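Local structure of mannan endo-1,4-beta-mannosidase (Bacillus subtilis, 3CBW) at residues I87-N96 / M151-L162. The protein hydrolyses internal beta-1,4-mannosidic linkages in mannan, galactomannan and glucomannan, and takes part in glucomannan degradation. The protein carries 3 engineered substitutions. Residues are numbered along the deposited sequence; the frame is centred on the assembly and turned at random.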
loop_
_atom_site.group_PDB
_atom_site.type_symbol
_atom_site.label_atom_id
_atom_site.label_comp_id
_atom_site.label_asym_id
_atom_site.label_seq_id
_atom_site.Cartn_x
_atom_site.Cartn_y
_atom_site.Cartn_z
ATOM N N ILE A 87 -5.227 -7.303 21.966
ATOM C CA ILE A 87 -5.472 -6.798 20.612
ATOM C C ILE A 87 -4.241 -6.899 19.697
ATOM O O ILE A 87 -4.374 -7.215 18.515
ATOM C CB ILE A 87 -6.064 -5.369 20.628
ATOM C CG1 ILE A 87 -6.593 -5.005 19.237
ATOM C CG2 ILE A 87 -5.051 -4.334 21.178
ATOM C CD1 ILE A 87 -7.502 -3.812 19.238
ATOM N N GLU A 88 -3.053 -6.685 20.252
ATOM C CA GLU A 88 -1.833 -6.737 19.451
ATOM C C GLU A 88 -1.456 -8.148 18.970
ATOM O O GLU A 88 -0.586 -8.285 18.107
ATOM C CB GLU A 88 -0.663 -6.012 20.139
ATOM C CG GLU A 88 -0.113 -6.700 21.378
ATOM C CD GLU A 88 -0.843 -6.343 22.678
ATOM O OE1 GLU A 88 -2.011 -5.882 22.653
ATOM O OE2 GLU A 88 -0.237 -6.539 23.757
ATOM N N ASP A 89 -2.117 -9.187 19.493
ATOM C CA ASP A 89 -1.909 -10.550 18.991
ATOM C C ASP A 89 -2.330 -10.677 17.520
ATOM O O ASP A 89 -1.914 -11.609 16.821
ATOM C CB ASP A 89 -2.684 -11.579 19.825
ATOM C CG ASP A 89 -2.240 -11.636 21.277
ATOM O OD1 ASP A 89 -1.158 -11.120 21.622
ATOM O OD2 ASP A 89 -3.006 -12.214 22.082
ATOM N N SER A 90 -3.182 -9.761 17.067
ATOM C CA SER A 90 -3.573 -9.681 15.667
ATOM C C SER A 90 -2.406 -9.337 14.736
ATOM O O SER A 90 -2.499 -9.582 13.550
ATOM C CB SER A 90 -4.701 -8.654 15.492
ATOM O OG SER A 90 -4.262 -7.333 15.773
ATOM N N ILE A 91 -1.344 -8.748 15.276
ATOM C CA ILE A 91 -0.173 -8.366 14.494
ATOM C C ILE A 91 0.846 -9.499 14.481
ATOM O O ILE A 91 1.200 -10.027 15.534
ATOM C CB ILE A 91 0.494 -7.105 15.104
ATOM C CG1 ILE A 91 -0.499 -5.940 15.252
ATOM C CG2 ILE A 91 1.750 -6.709 14.331
ATOM C CD1 ILE A 91 -1.032 -5.399 13.954
ATOM N N ASP A 92 1.325 -9.858 13.295
ATOM C CA ASP A 92 2.420 -10.826 13.133
ATOM C C ASP A 92 3.385 -10.261 12.099
ATOM O O ASP A 92 2.948 -9.741 11.080
ATOM C CB ASP A 92 1.861 -12.186 12.682
ATOM C CG ASP A 92 2.930 -13.269 12.588
ATOM O OD1 ASP A 92 2.983 -14.137 13.490
ATOM O OD2 ASP A 92 3.711 -13.280 11.607
ATOM N N VAL A 93 4.685 -10.360 12.362
ATOM C CA VAL A 93 5.687 -9.743 11.491
ATOM C C VAL A 93 6.664 -10.756 10.886
ATOM O O VAL A 93 7.690 -10.381 10.323
ATOM C CB VAL A 93 6.449 -8.596 12.203
ATOM C CG1 VAL A 93 5.478 -7.584 12.773
ATOM C CG2 VAL A 93 7.371 -9.138 13.315
ATOM N N SER A 94 6.315 -12.036 10.954
ATOM C CA SER A 94 7.206 -13.102 10.481
ATOM C C SER A 94 7.488 -13.079 8.974
ATOM O O SER A 94 8.438 -13.724 8.531
ATOM C CB SER A 94 6.692 -14.478 10.913
ATOM O OG SER A 94 5.472 -14.803 10.285
ATOM N N CYS A 95 6.680 -12.357 8.196
ATOM C CA CYS A 95 6.936 -12.194 6.763
ATOM C C CYS A 95 8.181 -11.342 6.490
ATOM O O CYS A 95 8.649 -11.294 5.361
ATOM C CB CYS A 95 5.725 -11.574 6.070
ATOM S SG CYS A 95 5.310 -9.872 6.631
ATOM N N ASN A 96 8.717 -10.682 7.516
ATOM C CA ASN A 96 9.860 -9.778 7.351
ATOM C C ASN A 96 11.042 -10.379 6.611
ATOM O O ASN A 96 11.609 -9.737 5.739
ATOM C CB ASN A 96 10.353 -9.274 8.698
ATOM C CG ASN A 96 9.591 -8.066 9.193
ATOM O OD1 ASN A 96 8.769 -7.491 8.487
ATOM N ND2 ASN A 96 9.889 -7.657 10.415
ATOM N N MET A 151 -0.829 -1.897 19.355
ATOM C CA MET A 151 -0.674 -2.384 17.979
ATOM C C MET A 151 0.469 -1.669 17.264
ATOM O O MET A 151 1.303 -2.297 16.613
ATOM C CB MET A 151 -1.968 -2.196 17.183
ATOM C CG MET A 151 -3.158 -3.082 17.627
ATOM S SD MET A 151 -4.632 -3.081 16.489
ATOM C CE MET A 151 -5.091 -1.336 16.555
ATOM N N LEU A 152 0.497 -0.349 17.372
ATOM C CA LEU A 152 1.525 0.419 16.682
ATOM C C LEU A 152 2.918 0.024 17.163
ATOM O O LEU A 152 3.852 -0.033 16.371
ATOM C CB LEU A 152 1.302 1.921 16.855
ATOM C CG LEU A 152 -0.024 2.495 16.325
ATOM C CD1 LEU A 152 -0.040 4.006 16.469
ATOM C CD2 LEU A 152 -0.284 2.085 14.877
ATOM N N SER A 153 3.066 -0.238 18.461
ATOM C CA SER A 153 4.357 -0.609 19.012
ATOM C C SER A 153 4.854 -1.910 18.413
ATOM O O SER A 153 6.025 -2.027 18.065
ATOM C CB SER A 153 4.274 -0.727 20.530
ATOM O OG SER A 153 5.555 -0.966 21.066
ATOM N N LYS A 154 3.966 -2.893 18.282
ATOM C CA LYS A 154 4.362 -4.177 17.728
ATOM C C LYS A 154 4.682 -4.062 16.232
ATOM O O LYS A 154 5.621 -4.681 15.745
ATOM C CB LYS A 154 3.281 -5.229 17.990
ATOM C CG LYS A 154 3.756 -6.642 17.761
ATOM C CD LYS A 154 2.711 -7.665 18.169
ATOM C CE LYS A 154 3.212 -9.056 17.864
ATOM N NZ LYS A 154 2.143 -10.074 18.117
ATOM N N ILE A 155 3.894 -3.266 15.518
ATOM C CA ILE A 155 4.148 -2.972 14.104
ATOM C C ILE A 155 5.529 -2.334 13.944
ATOM O O ILE A 155 6.330 -2.760 13.102
ATOM C CB ILE A 155 3.036 -2.063 13.512
ATOM C CG1 ILE A 155 1.724 -2.848 13.407
ATOM C CG2 ILE A 155 3.456 -1.522 12.142
ATOM C CD1 ILE A 155 0.498 -1.963 13.346
ATOM N N ALA A 156 5.818 -1.336 14.778
ATOM C CA ALA A 156 7.102 -0.645 14.710
ATOM C C ALA A 156 8.261 -1.584 15.006
ATOM O O ALA A 156 9.299 -1.494 14.363
ATOM C CB ALA A 156 7.129 0.538 15.651
ATOM N N ASP A 157 8.083 -2.506 15.957
ATOM C CA ASP A 157 9.129 -3.498 16.243
ATOM C C ASP A 157 9.425 -4.303 14.979
ATOM O O ASP A 157 10.580 -4.586 14.663
ATOM C CB ASP A 157 8.705 -4.454 17.361
ATOM C CG ASP A 157 8.629 -3.795 18.738
ATOM O OD1 ASP A 157 9.074 -2.645 18.929
ATOM O OD2 ASP A 157 8.111 -4.476 19.656
ATOM N N GLY A 158 8.377 -4.674 14.246
ATOM C CA GLY A 158 8.560 -5.397 12.991
ATOM C C GLY A 158 9.256 -4.540 11.951
ATOM O O GLY A 158 10.189 -4.987 11.293
ATOM N N LEU A 159 8.815 -3.301 11.803
ATOM C CA LEU A 159 9.420 -2.414 10.803
ATOM C C LEU A 159 10.904 -2.154 11.080
ATOM O O LEU A 159 11.722 -2.058 10.150
ATOM C CB LEU A 159 8.638 -1.107 10.660
ATOM C CG LEU A 159 7.201 -1.278 10.150
ATOM C CD1 LEU A 159 6.459 0.035 10.219
ATOM C CD2 LEU A 159 7.167 -1.825 8.745
ATOM N N GLN A 160 11.268 -2.093 12.358
ATOM C CA GLN A 160 12.657 -1.872 12.738
ATOM C C GLN A 160 13.574 -2.959 12.187
ATOM O O GLN A 160 14.707 -2.678 11.818
ATOM C CB GLN A 160 12.757 -1.836 14.264
ATOM C CG GLN A 160 14.149 -1.605 14.798
ATOM C CD GLN A 160 14.638 -0.217 14.523
ATOM O OE1 GLN A 160 13.922 0.762 14.754
ATOM N NE2 GLN A 160 15.871 -0.110 14.036
ATOM N N GLU A 161 13.076 -4.194 12.130
ATOM C CA GLU A 161 13.883 -5.296 11.617
ATOM C C GLU A 161 14.325 -5.021 10.170
ATOM O O GLU A 161 15.470 -5.261 9.792
ATOM C CB GLU A 161 13.124 -6.616 11.714
ATOM C CG GLU A 161 13.982 -7.794 11.314
ATOM C CD GLU A 161 13.270 -9.125 11.385
ATOM O OE1 GLU A 161 12.044 -9.171 11.671
ATOM O OE2 GLU A 161 13.966 -10.130 11.136
ATOM N N LEU A 162 13.416 -4.481 9.364
ATOM C CA LEU A 162 13.729 -4.141 7.977
ATOM C C LEU A 162 14.672 -2.941 7.911
ATOM O O LEU A 162 15.605 -2.928 7.105
ATOM C CB LEU A 162 12.438 -3.869 7.189
ATOM C CG LEU A 162 11.373 -4.975 7.299
ATOM C CD1 LEU A 162 10.036 -4.500 6.767
ATOM C CD2 LEU A 162 11.794 -6.247 6.625
HETATM O O HOH W 1 1.128 -9.978 20.724
HETATM O O HOH W 2 10.280 -11.422 11.571
#
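Lys-154 reaches across from helix 143-163 to the carbonyls of Glu-88 and Ile-91. Both segments belong to the TIM barrel of this family 26 glycoside hydrolase. Segment 87-96, a 3-10 turn and loop after strand 72-79, ends at the first residue of helix 96-104. It runs along helix 143-163 on the outside of the barrel.

Apolar contacts follow the helix. Ile-91 crosses Ile-155 at about a right angle, with Ile-91 CD1 3.8 Å from Ile-155 CG1. Ile-155 in turn touches Leu-113 of the barrel strand 108-114. Ile-87 CG1 rests 3.9 Å from Met-151 SD. Val-93 packs directly on the backbone of Gly-158, which has no side chain: Val-93 CG1 is 3.8 Å from Gly-158 CA.

The hydrogen bonds begin with Lys-154. Its extended chain, with CG anti to the backbone N (chi1 -165°), runs alongside Ile-91 in the opposite direction. Lys-154 NZ donates to Ile-91 O at 2.8 Å. A longer bond of 3.3 Å joins Lys-154 NZ to Glu-88 O, the carbonyl that takes Ile-91 N on its opposite face. One water joins NZ to Asp-89 OD1; another links Val-93 O to Glu-161 OE1.

At the far end two bonds hold the Asn-96 amide nitrogen, while OD1 is hydrogen-bonded to Tyr-77 OH. Asn-96 ND2 meets Gly-158 O at 2.8 Å, above the carbonyl plane. Its other bond is nearly straight (169°), and Glu-161 OE1 lies 2.9 Å from Asn-96 ND2, in the amide plane but with its own carboxylate turned 77° from it.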